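Local structure of protein FmtA (Staphylococcus aureus, 5ZH8) at residues Q129-G134 with K297-I302; L135-L140 with Y329-Y334; D241-Q246 with Q304-S309; P315-F320 with V353-K358. The protein hydrolyses the esters that hold D-alanyl groups on wall teichoic acid and lipoteichoic acid, and affects methicillin resistance, autolysis and cell wall structure. All coordinates share one frame; numbering follows the deposited sequence.

In the fold
From the N terminus, helix 129-142 supplies the first partners of two contacts: residues 129-134 pair with helix 292-303 in contact 1, and residues 135-140 with the hairpin 329-334 in contact 2; these two cross. The chain then reaches 241-246, opening contact 3 before contact 1 closes, so contacts 1 and 3 cross as well. Contact 3 joins the loops after helices 231-240 and 292-303, closes at 304-309 and is nested inside the loop of contact 2, which ties helix 129-142 to the edge of the large antiparallel sheet. Contact 4 opens at 315-320, before contact 2 closes, crosses it, follows contacts 1 and 3 in series, and joins helix 310-318 to strand 349-355.

Contact 1: Q129-G134 with K297-I302; sequences QKFSTG and KLITQI
The ring of Phe131 is the bump of this contact, and the hollow that takes it is formed by Leu298, Ile299 and Ile302. With CG opposite the backbone N (chi1 178°), the phenyl group stretches straight out from helix 129-142, far enough to bridge a wide gap: the short axes come no closer than 12.9 Å. Its leading atom, Phe131 CZ, lies 3.6 Å from Ile302 CD1, the two side chains meeting from opposite directions. Leu298 slides past the ring instead, with its CD2 at 3.8 Å from Phe131 CE2. The third wall is looser, Ile299 CG1 standing 4.3 Å from Phe131 CE2. The end of the ring thus sits in a hollow bounded by Leu298 and Ile302, one helical turn apart, with Ile299 beside them; all three partners approach it obliquely. The segments run at 36° to each other, as two helices of the core of the beta-lactamase and penicillin-binding protein fold. Helix 129-142 continues from the Ser-Xaa-Xaa-Lys sequence that starts at Ser127 and ends at Lys130, the pattern that carries the nucleophilic serine in this clan, and Lys130 NZ is hydrogen-bonded to Ser127 OG and salt-bridged to Asp213. The Phe333 ring also meets Phe131, their planes at about 75°. On the opposite helix, Gln301 NE2 hydrogen-bonds to Lys297 O over 3.1 Å, coming from above the carbonyl plane, while the backbone N of Gln301 reaches the same oxygen from the other face.

Contact 2: L135-L140 with Y329-Y334; sequences LLLKQL and YRYGFY
Two bends in Lys138, at chi2 (64°) and chi3 (79°), curl its chain outward from the helix and across the phenol of Tyr331, bringing NZ to the hydroxyl. Tyr331 in turn sets CG opposite its own carbonyl carbon (chi1 -67°), which sends the ring out from the hairpin toward helix 129-142. The two side chains cross at about a right angle. Lys138 NZ lies 3.0 Å from Tyr331 OH, a weak hydrogen bond with the lysine as donor, and 3.4 Å from Tyr331 CZ, so the amine sits beside the phenol as well as at its oxygen. Leu137 meets the same ring at its edge, near the plane, with CB 4.0 Å from Tyr331 CE1. The phenol's stronger polar partner lies further along the helix, where Glu141 OE2 is hydrogen-bonded to Tyr331 OH; Glu141 OE1 is only a long, weak partner of Lys138 NZ. The loop is tightly closed: Arg330 N bonds to Phe333 O over 2.8 Å and Phe333 N to Arg330 O over 2.9 Å. Tyr331 and Gly332, both with positive phi, occupy its two central positions, the geometry of a type I' turn in a two-residue beta hairpin.

Contact 3: D241-Q246 with Q304-S309; sequences DPLKLQ and QYKLFS
Leu243 and Leu307 meet where two helices have just ended, each in a Schellman motif. After helix 231-240 the evidence is Leu245 N bonding to Gly240 O and Lys244 N to Asp241 O, around the positive phi of Lys244; after helix 292-303 it is Lys306 N to Gln301 O and Tyr305 N to Ile302 O, around that of Tyr305. Leu243 CG lies beside its backbone N (chi1 -55°), which carries the forked end toward the other loop. The isobutyl groups cross obliquely, Leu243 CD1 lying 4.0 Å from Leu307 CG, while the other methyl, Leu243 CD2, is 4.0 Å from Leu307 CD2. Leu243 CD2 also lies 3.9 Å from Lys306 CB. Both methyls therefore rest on Leu307, and one of them meets the first side-chain carbon of Lys306 as well. No hydrogen bond joins the two segments, and the backbones stay apart, with 7.8 Å between the CA atoms of Leu243 and Lys306. A polar link runs through Gln301 on helix 292-303, whose NE2 bonds to Leu243 O; its OE1 comes implausibly close to Lys306 NZ, and that bond is doubtful. Lys244 NZ and Lys306 NZ are 6.8 Å apart, and their like charges would be expected to repel mildly. Within its own loop, Leu307 CB rests 3.8 Å above the plane of the Phe308 ring, toward the rim. The whole is a meeting of two Schellman-capped helix C termini, joined by a leucine pair.

Contact 4: P315-F320 with V353-K358; sequences PLLHEF and VYYNDK
Leu317 touches Tyr355, and His318 lies near Asp357, where helix 310-318 packs against the end of strand 349-355 in the large antiparallel sheet of the beta-lactamase fold. The first pair is a plain methyl-to-hydroxyl touch: Leu317 CD2 lies 3.8 Å from Tyr355 OH, the two side chains crossing at about a right angle. The second pair does not bond directly, since His318 NE2 and Asp357 OD1 are 3.9 Å apart; the ring and carboxylate planes are turned by 64°. A water fills in instead. It sits in the plane of the imidazole, at its edge, 2.6 Å from His318 NE2, and donates a hydrogen bond to Asp357 OD1 over 2.7 Å. Leu317 CB covers one face of the His318 imidazole, 3.8 Å above its centre. In the next shell, Asn340 ND2 bonds to both Tyr355 OH and Leu317 O, linking the phenol to the helix backbone, while Tyr389 OH gives Asp357 OD1 another partner. The Tyr355 ring owes its reach toward the helix to CG lying between the backbone N and the carbonyl carbon (chi1 75°), and Ile299 of helix 292-303 packs against it. Asp357 itself is placed by the loop after the strand, where the side chain of Asn356 makes an Asx turn: Lys358 N bonds to Asn356 OD1 over 2.8 Å, approaching from 37° out of the amide carbonyl plane.

Contact 1: Q129-G134 with K297-I302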
# COMPACT_ATOMS: atom_id res chain seq x y z
N GLN A 129 -1.84 17.83 -3.33
CA GLN A 129 -2.26 19.17 -2.89
C GLN A 129 -1.07 20.07 -2.55
O GLN A 129 -1.18 21.29 -2.60
CB GLN A 129 -3.21 19.13 -1.68
CG GLN A 129 -3.92 20.47 -1.45
CD GLN A 129 -4.79 20.48 -0.22
OE1 GLN A 129 -4.60 19.70 0.71
NE2 GLN A 129 -5.76 21.40 -0.19
N LYS A 130 0.07 19.47 -2.20
CA LYS A 130 1.29 20.25 -1.98
C LYS A 130 1.64 21.17 -3.17
O LYS A 130 2.25 22.22 -2.98
CB LYS A 130 2.47 19.32 -1.69
CG LYS A 130 2.36 18.59 -0.36
CD LYS A 130 3.63 17.83 -0.05
CE LYS A 130 3.55 17.16 1.31
NZ LYS A 130 2.44 16.16 1.39
N PHE A 131 1.24 20.77 -4.38
CA PHE A 131 1.41 21.59 -5.58
C PHE A 131 0.58 22.87 -5.50
O PHE A 131 1.06 23.95 -5.83
CB PHE A 131 1.04 20.77 -6.83
CG PHE A 131 1.14 21.54 -8.13
CD1 PHE A 131 2.27 22.29 -8.44
CD2 PHE A 131 0.10 21.48 -9.06
CE1 PHE A 131 2.35 22.98 -9.64
CE2 PHE A 131 0.18 22.17 -10.26
CZ PHE A 131 1.31 22.93 -10.55
N SER A 132 -0.66 22.74 -5.05
CA SER A 132 -1.53 23.89 -4.78
C SER A 132 -0.86 24.87 -3.80
O SER A 132 -0.79 26.08 -4.06
CB SER A 132 -2.89 23.42 -4.26
OG SER A 132 -3.59 24.44 -3.57
N THR A 133 -0.35 24.32 -2.69
CA THR A 133 0.34 25.10 -1.67
C THR A 133 1.63 25.74 -2.21
O THR A 133 1.95 26.89 -1.89
CB THR A 133 0.67 24.22 -0.44
OG1 THR A 133 -0.53 23.67 0.11
CG2 THR A 133 1.40 25.02 0.65
N GLY A 134 2.36 25.01 -3.04
CA GLY A 134 3.56 25.54 -3.68
C GLY A 134 3.25 26.70 -4.61
O GLY A 134 3.99 27.69 -4.65
N LYS A 297 -6.53 20.50 -16.51
CA LYS A 297 -6.91 21.89 -16.78
C LYS A 297 -5.99 22.85 -16.02
O LYS A 297 -5.62 23.90 -16.53
CB LYS A 297 -8.38 22.11 -16.41
CG LYS A 297 -8.93 23.47 -16.80
CD LYS A 297 -10.33 23.72 -16.27
CE LYS A 297 -11.38 22.92 -17.02
NZ LYS A 297 -12.77 23.34 -16.66
N LEU A 298 -5.64 22.49 -14.78
CA LEU A 298 -4.72 23.28 -13.97
C LEU A 298 -3.31 23.34 -14.57
O LEU A 298 -2.74 24.41 -14.72
CB LEU A 298 -4.65 22.71 -12.55
CG LEU A 298 -3.56 23.25 -11.63
CD1 LEU A 298 -3.74 24.74 -11.39
CD2 LEU A 298 -3.58 22.46 -10.33
N ILE A 299 -2.77 22.18 -14.89
CA ILE A 299 -1.40 22.08 -15.39
C ILE A 299 -1.24 22.70 -16.77
O ILE A 299 -0.27 23.41 -17.01
CB ILE A 299 -0.94 20.60 -15.41
CG1 ILE A 299 -0.74 20.12 -13.97
CG2 ILE A 299 0.35 20.43 -16.20
CD1 ILE A 299 -0.84 18.62 -13.84
N THR A 300 -2.19 22.46 -17.67
CA THR A 300 -2.10 23.01 -19.02
C THR A 300 -2.17 24.53 -19.00
O THR A 300 -1.50 25.20 -19.79
CB THR A 300 -3.23 22.49 -19.93
OG1 THR A 300 -4.50 22.73 -19.31
CG2 THR A 300 -3.04 21.01 -20.20
N GLN A 301 -3.00 25.08 -18.12
CA GLN A 301 -3.12 26.53 -17.99
C GLN A 301 -1.88 27.18 -17.39
O GLN A 301 -1.49 28.27 -17.80
CB GLN A 301 -4.35 26.89 -17.18
CG GLN A 301 -5.64 26.78 -17.97
CD GLN A 301 -6.83 27.27 -17.17
OE1 GLN A 301 -7.35 28.35 -17.43
NE2 GLN A 301 -7.24 26.49 -16.18
N ILE A 302 -1.26 26.51 -16.42
CA ILE A 302 0.02 26.97 -15.87
C ILE A 302 1.09 26.91 -16.97
O ILE A 302 1.87 27.85 -17.14
CB ILE A 302 0.45 26.16 -14.63
CG1 ILE A 302 -0.50 26.46 -13.46
CG2 ILE A 302 1.88 26.50 -14.23
CD1 ILE A 302 -0.48 25.43 -12.36

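Contact 2: L135-L140 with Y329-Y334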
# COMPACT_ATOMS: atom_id res chain seq x y z
N LEU A 135 2.16 26.60 -5.36
CA LEU A 135 1.74 27.68 -6.26
C LEU A 135 1.40 28.94 -5.49
O LEU A 135 1.76 30.04 -5.91
CB LEU A 135 0.54 27.25 -7.10
CG LEU A 135 0.86 26.27 -8.24
CD1 LEU A 135 -0.39 25.57 -8.73
CD2 LEU A 135 1.57 26.99 -9.39
N LEU A 136 0.72 28.78 -4.35
CA LEU A 136 0.39 29.89 -3.47
C LEU A 136 1.65 30.53 -2.91
O LEU A 136 1.72 31.75 -2.80
CB LEU A 136 -0.52 29.41 -2.33
CG LEU A 136 -1.95 29.01 -2.71
CD1 LEU A 136 -2.64 28.35 -1.52
CD2 LEU A 136 -2.75 30.21 -3.20
N LEU A 137 2.63 29.71 -2.55
CA LEU A 137 3.94 30.18 -2.09
C LEU A 137 4.62 31.04 -3.15
O LEU A 137 5.03 32.16 -2.88
CB LEU A 137 4.87 29.01 -1.75
CG LEU A 137 4.92 28.54 -0.30
CD1 LEU A 137 5.91 27.39 -0.18
CD2 LEU A 137 5.29 29.65 0.67
N LYS A 138 4.73 30.50 -4.36
CA LYS A 138 5.36 31.22 -5.46
C LYS A 138 4.64 32.53 -5.72
O LYS A 138 5.28 33.57 -5.92
CB LYS A 138 5.41 30.36 -6.73
CG LYS A 138 6.07 31.04 -7.92
CD LYS A 138 7.55 31.37 -7.71
CE LYS A 138 8.42 30.14 -7.89
NZ LYS A 138 9.73 30.27 -7.21
N GLN A 139 3.31 32.49 -5.72
CA GLN A 139 2.52 33.70 -5.86
C GLN A 139 2.89 34.75 -4.80
O GLN A 139 3.09 35.92 -5.12
CB GLN A 139 1.03 33.38 -5.77
CG GLN A 139 0.44 32.81 -7.05
CD GLN A 139 -0.99 32.33 -6.86
OE1 GLN A 139 -1.46 32.18 -5.73
NE2 GLN A 139 -1.68 32.09 -7.97
N LEU A 140 2.98 34.31 -3.55
CA LEU A 140 3.34 35.19 -2.45
C LEU A 140 4.75 35.77 -2.56
O LEU A 140 5.00 36.88 -2.12
CB LEU A 140 3.19 34.46 -1.10
CG LEU A 140 1.74 34.22 -0.67
CD1 LEU A 140 1.71 33.41 0.60
CD2 LEU A 140 1.01 35.54 -0.49
N TYR A 329 12.31 17.63 -7.13
CA TYR A 329 11.16 18.11 -6.38
C TYR A 329 11.23 19.62 -6.15
O TYR A 329 12.27 20.14 -5.79
CB TYR A 329 11.09 17.39 -5.03
CG TYR A 329 9.76 17.55 -4.33
CD1 TYR A 329 8.68 16.77 -4.70
CD2 TYR A 329 9.58 18.48 -3.31
CE1 TYR A 329 7.47 16.89 -4.07
CE2 TYR A 329 8.36 18.61 -2.68
CZ TYR A 329 7.31 17.81 -3.07
OH TYR A 329 6.08 17.91 -2.46
N ARG A 330 10.11 20.29 -6.38
CA ARG A 330 9.95 21.69 -5.98
C ARG A 330 8.46 22.04 -5.92
O ARG A 330 7.66 21.54 -6.72
CB ARG A 330 10.68 22.65 -6.94
CG ARG A 330 9.91 23.02 -8.22
CD ARG A 330 9.73 21.83 -9.16
NE ARG A 330 11.01 21.19 -9.43
CZ ARG A 330 11.96 21.70 -10.21
NH1 ARG A 330 11.78 22.86 -10.84
NH2 ARG A 330 13.09 21.04 -10.36
N TYR A 331 8.11 22.89 -4.96
CA TYR A 331 6.75 23.44 -4.86
C TYR A 331 5.66 22.38 -5.03
O TYR A 331 4.67 22.61 -5.73
CB TYR A 331 6.58 24.60 -5.86
CG TYR A 331 7.43 25.79 -5.50
CD1 TYR A 331 7.01 26.71 -4.54
CD2 TYR A 331 8.68 26.00 -6.10
CE1 TYR A 331 7.78 27.80 -4.20
CE2 TYR A 331 9.46 27.09 -5.76
CZ TYR A 331 9.01 27.99 -4.81
OH TYR A 331 9.78 29.07 -4.46
N GLY A 332 5.85 21.23 -4.40
CA GLY A 332 4.85 20.17 -4.39
C GLY A 332 4.84 19.19 -5.55
O GLY A 332 3.93 18.37 -5.63
N PHE A 333 5.83 19.25 -6.44
CA PHE A 333 5.85 18.34 -7.60
C PHE A 333 7.26 18.10 -8.13
O PHE A 333 8.21 18.76 -7.72
CB PHE A 333 4.96 18.89 -8.71
CG PHE A 333 5.57 20.04 -9.47
CD1 PHE A 333 5.49 21.34 -8.98
CD2 PHE A 333 6.24 19.81 -10.66
CE1 PHE A 333 6.06 22.39 -9.68
CE2 PHE A 333 6.82 20.85 -11.36
CZ PHE A 333 6.73 22.15 -10.87
N TYR A 334 7.38 17.16 -9.05
CA TYR A 334 8.67 16.72 -9.58
C TYR A 334 8.89 17.16 -11.02
O TYR A 334 8.04 16.96 -11.87
CB TYR A 334 8.74 15.20 -9.53
CG TYR A 334 8.75 14.62 -8.14
CD1 TYR A 334 9.94 14.43 -7.47
CD2 TYR A 334 7.56 14.25 -7.50
CE1 TYR A 334 9.96 13.89 -6.19
CE2 TYR A 334 7.58 13.71 -6.23
CZ TYR A 334 8.78 13.53 -5.58
OH TYR A 334 8.82 13.00 -4.31

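Contact 3: D241-Q246 with Q304-S309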
# COMPACT_ATOMS: atom_id res chain seq x y z
N ASP A 241 -10.58 29.80 -8.68
CA ASP A 241 -11.50 30.61 -9.49
C ASP A 241 -10.85 31.19 -10.74
O ASP A 241 -11.42 31.07 -11.83
CB ASP A 241 -12.16 31.71 -8.64
CG ASP A 241 -13.11 31.15 -7.60
OD1 ASP A 241 -13.39 29.93 -7.63
OD2 ASP A 241 -13.57 31.94 -6.75
N PRO A 242 -9.67 31.83 -10.61
CA PRO A 242 -8.97 32.31 -11.81
C PRO A 242 -8.80 31.25 -12.90
O PRO A 242 -8.97 31.56 -14.08
CB PRO A 242 -7.60 32.73 -11.27
CG PRO A 242 -7.90 33.19 -9.89
CD PRO A 242 -9.01 32.31 -9.38
N LEU A 243 -8.50 30.01 -12.52
CA LEU A 243 -8.31 28.94 -13.50
C LEU A 243 -9.57 28.07 -13.70
O LEU A 243 -9.47 26.97 -14.23
CB LEU A 243 -7.11 28.08 -13.12
CG LEU A 243 -5.78 28.82 -12.93
CD1 LEU A 243 -4.63 27.83 -12.79
CD2 LEU A 243 -5.50 29.80 -14.07
N LYS A 244 -10.73 28.58 -13.29
CA LYS A 244 -12.03 27.93 -13.50
C LYS A 244 -12.02 26.45 -13.16
O LYS A 244 -12.52 25.62 -13.92
CB LYS A 244 -12.51 28.14 -14.94
CG LYS A 244 -12.84 29.58 -15.28
CD LYS A 244 -13.39 29.73 -16.70
CE LYS A 244 -13.97 31.13 -16.93
NZ LYS A 244 -12.99 32.21 -16.61
N LEU A 245 -11.44 26.13 -12.01
CA LEU A 245 -11.47 24.77 -11.48
C LEU A 245 -12.75 24.60 -10.68
O LEU A 245 -12.79 24.88 -9.48
CB LEU A 245 -10.24 24.51 -10.61
CG LEU A 245 -8.88 24.74 -11.26
CD1 LEU A 245 -7.81 24.22 -10.32
CD2 LEU A 245 -8.78 24.04 -12.60
N GLN A 246 -13.80 24.15 -11.37
CA GLN A 246 -15.15 24.10 -10.81
C GLN A 246 -15.57 22.69 -10.40
O GLN A 246 -16.71 22.48 -9.97
CB GLN A 246 -16.13 24.67 -11.83
CG GLN A 246 -15.83 26.11 -12.19
CD GLN A 246 -16.77 26.66 -13.24
OE1 GLN A 246 -17.02 26.01 -14.25
NE2 GLN A 246 -17.27 27.85 -13.01
N GLN A 304 0.60 27.28 -20.00
CA GLN A 304 0.29 28.41 -20.89
C GLN A 304 0.45 29.79 -20.22
O GLN A 304 -0.07 30.78 -20.72
CB GLN A 304 -1.13 28.26 -21.42
CG GLN A 304 -1.26 27.10 -22.39
CD GLN A 304 -2.70 26.65 -22.58
OE1 GLN A 304 -3.61 27.09 -21.87
NE2 GLN A 304 -2.91 25.77 -23.55
N TYR A 305 1.16 29.84 -19.10
CA TYR A 305 1.51 31.10 -18.43
C TYR A 305 0.31 31.89 -17.93
O TYR A 305 0.24 33.10 -18.12
CB TYR A 305 2.39 31.95 -19.35
CG TYR A 305 3.51 31.16 -19.98
CD1 TYR A 305 4.44 30.50 -19.19
CD2 TYR A 305 3.63 31.07 -21.36
CE1 TYR A 305 5.46 29.77 -19.76
CE2 TYR A 305 4.65 30.35 -21.94
CZ TYR A 305 5.56 29.70 -21.13
OH TYR A 305 6.57 28.98 -21.70
N LYS A 306 -0.61 31.22 -17.24
CA LYS A 306 -1.79 31.87 -16.71
C LYS A 306 -1.67 32.27 -15.27
O LYS A 306 -2.46 33.01 -14.79
CB LYS A 306 -3.01 31.00 -16.87
CG LYS A 306 -3.69 31.17 -18.21
CD LYS A 306 -5.19 31.02 -18.08
CE LYS A 306 -5.79 30.48 -19.36
NZ LYS A 306 -7.15 29.92 -19.17
N LEU A 307 -0.71 31.73 -14.56
CA LEU A 307 -0.47 32.16 -13.18
C LEU A 307 0.78 33.02 -13.05
O LEU A 307 0.82 33.92 -12.22
CB LEU A 307 -0.31 30.96 -12.25
CG LEU A 307 -1.57 30.18 -11.92
CD1 LEU A 307 -1.20 29.18 -10.83
CD2 LEU A 307 -2.70 31.09 -11.47
N PHE A 308 1.80 32.70 -13.85
CA PHE A 308 3.04 33.47 -13.85
C PHE A 308 3.53 33.70 -15.28
O PHE A 308 3.14 32.99 -16.21
CB PHE A 308 4.13 32.73 -13.07
CG PHE A 308 3.67 32.11 -11.78
CD1 PHE A 308 3.44 32.90 -10.65
CD2 PHE A 308 3.48 30.74 -11.69
CE1 PHE A 308 3.04 32.33 -9.46
CE2 PHE A 308 3.08 30.17 -10.50
CZ PHE A 308 2.86 30.96 -9.38
N SER A 309 4.39 34.71 -15.43
CA SER A 309 5.12 34.95 -16.68
C SER A 309 6.02 33.76 -17.04
O SER A 309 6.33 32.92 -16.19
CB SER A 309 5.98 36.19 -16.52
OG SER A 309 6.91 36.01 -15.47

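Contact 4: P315-F320 with V353-K358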
# COMPACT_ATOMS: atom_id res chain seq x y z
N PRO A 315 11.37 27.97 -15.33
CA PRO A 315 12.24 27.32 -14.33
C PRO A 315 11.46 26.55 -13.27
O PRO A 315 11.87 25.44 -12.90
CB PRO A 315 12.98 28.50 -13.68
CG PRO A 315 12.74 29.68 -14.56
CD PRO A 315 11.45 29.44 -15.27
N LEU A 316 10.35 27.12 -12.80
CA LEU A 316 9.50 26.44 -11.84
C LEU A 316 9.13 25.05 -12.35
O LEU A 316 9.21 24.08 -11.61
CB LEU A 316 8.23 27.26 -11.58
CG LEU A 316 7.10 26.60 -10.78
CD1 LEU A 316 7.59 26.17 -9.41
CD2 LEU A 316 5.92 27.58 -10.70
N LEU A 317 8.76 24.96 -13.63
CA LEU A 317 8.34 23.69 -14.24
C LEU A 317 9.49 22.83 -14.76
O LEU A 317 9.32 21.61 -14.85
CB LEU A 317 7.36 23.94 -15.39
CG LEU A 317 6.02 24.64 -15.10
CD1 LEU A 317 5.14 24.59 -16.34
CD2 LEU A 317 5.30 24.03 -13.91
N HIS A 318 10.63 23.41 -15.14
CA HIS A 318 11.65 22.65 -15.89
C HIS A 318 13.10 22.69 -15.40
O HIS A 318 13.90 21.86 -15.83
CB HIS A 318 11.62 23.07 -17.36
CG HIS A 318 10.27 22.95 -17.99
ND1 HIS A 318 9.53 21.79 -17.92
CD2 HIS A 318 9.54 23.82 -18.72
CE1 HIS A 318 8.40 21.96 -18.58
NE2 HIS A 318 8.38 23.18 -19.08
N GLU A 319 13.46 23.64 -14.53
CA GLU A 319 14.84 23.76 -14.08
C GLU A 319 15.08 22.83 -12.91
O GLU A 319 14.35 22.88 -11.93
CB GLU A 319 15.15 25.21 -13.66
CG GLU A 319 16.59 25.41 -13.17
CD GLU A 319 16.91 26.87 -12.89
OE1 GLU A 319 16.75 27.72 -13.79
OE2 GLU A 319 17.35 27.18 -11.77
N PHE A 320 16.10 21.98 -13.02
CA PHE A 320 16.52 21.15 -11.89
C PHE A 320 18.02 20.89 -11.91
O PHE A 320 18.62 20.81 -12.97
CB PHE A 320 15.72 19.85 -11.82
CG PHE A 320 16.13 18.80 -12.81
CD1 PHE A 320 15.83 18.95 -14.16
CD2 PHE A 320 16.75 17.64 -12.39
CE1 PHE A 320 16.18 17.97 -15.07
CE2 PHE A 320 17.10 16.65 -13.30
CZ PHE A 320 16.81 16.81 -14.64
N VAL A 353 0.02 11.98 -11.76
CA VAL A 353 0.04 12.81 -12.95
C VAL A 353 1.42 12.70 -13.57
O VAL A 353 2.42 12.95 -12.91
CB VAL A 353 -0.20 14.31 -12.64
CG1 VAL A 353 -0.34 15.11 -13.93
CG2 VAL A 353 -1.43 14.51 -11.76
N TYR A 354 1.47 12.30 -14.83
CA TYR A 354 2.69 12.36 -15.63
C TYR A 354 2.40 13.34 -16.75
O TYR A 354 1.33 13.25 -17.37
CB TYR A 354 2.99 11.01 -16.26
CG TYR A 354 3.82 10.05 -15.43
CD1 TYR A 354 3.85 10.10 -14.05
CD2 TYR A 354 4.55 9.05 -16.07
CE1 TYR A 354 4.61 9.20 -13.33
CE2 TYR A 354 5.30 8.15 -15.36
CZ TYR A 354 5.33 8.22 -14.00
OH TYR A 354 6.10 7.29 -13.34
N TYR A 355 3.31 14.27 -17.00
CA TYR A 355 3.11 15.18 -18.12
C TYR A 355 4.37 15.75 -18.72
O TYR A 355 5.45 15.70 -18.12
CB TYR A 355 2.15 16.31 -17.74
CG TYR A 355 2.70 17.40 -16.85
CD1 TYR A 355 3.35 18.50 -17.39
CD2 TYR A 355 2.54 17.35 -15.47
CE1 TYR A 355 3.84 19.51 -16.58
CE2 TYR A 355 3.02 18.36 -14.65
CZ TYR A 355 3.67 19.43 -15.21
OH TYR A 355 4.16 20.43 -14.41
N ASN A 356 4.20 16.28 -19.93
CA ASN A 356 5.22 17.04 -20.63
C ASN A 356 4.53 18.15 -21.45
O ASN A 356 3.41 18.54 -21.11
CB ASN A 356 6.13 16.12 -21.47
CG ASN A 356 5.39 15.39 -22.57
OD1 ASN A 356 4.32 15.80 -23.02
ND2 ASN A 356 5.97 14.29 -23.03
N ASP A 357 5.16 18.66 -22.50
CA ASP A 357 4.57 19.75 -23.27
C ASP A 357 3.48 19.30 -24.25
O ASP A 357 2.76 20.14 -24.79
CB ASP A 357 5.65 20.55 -24.00
CG ASP A 357 6.48 21.42 -23.05
OD1 ASP A 357 6.25 21.40 -21.82
OD2 ASP A 357 7.39 22.12 -23.55
N LYS A 358 3.35 17.99 -24.48
CA LYS A 358 2.31 17.47 -25.36
C LYS A 358 1.17 16.81 -24.58
O LYS A 358 -0.00 17.13 -24.80
CB LYS A 358 2.89 16.46 -26.35
CG LYS A 358 1.95 16.14 -27.50
CD LYS A 358 2.53 15.10 -28.44
CE LYS A 358 1.57 14.73 -29.56
NZ LYS A 358 2.04 13.53 -30.32
O HOH W 1 5.90 23.29 -19.98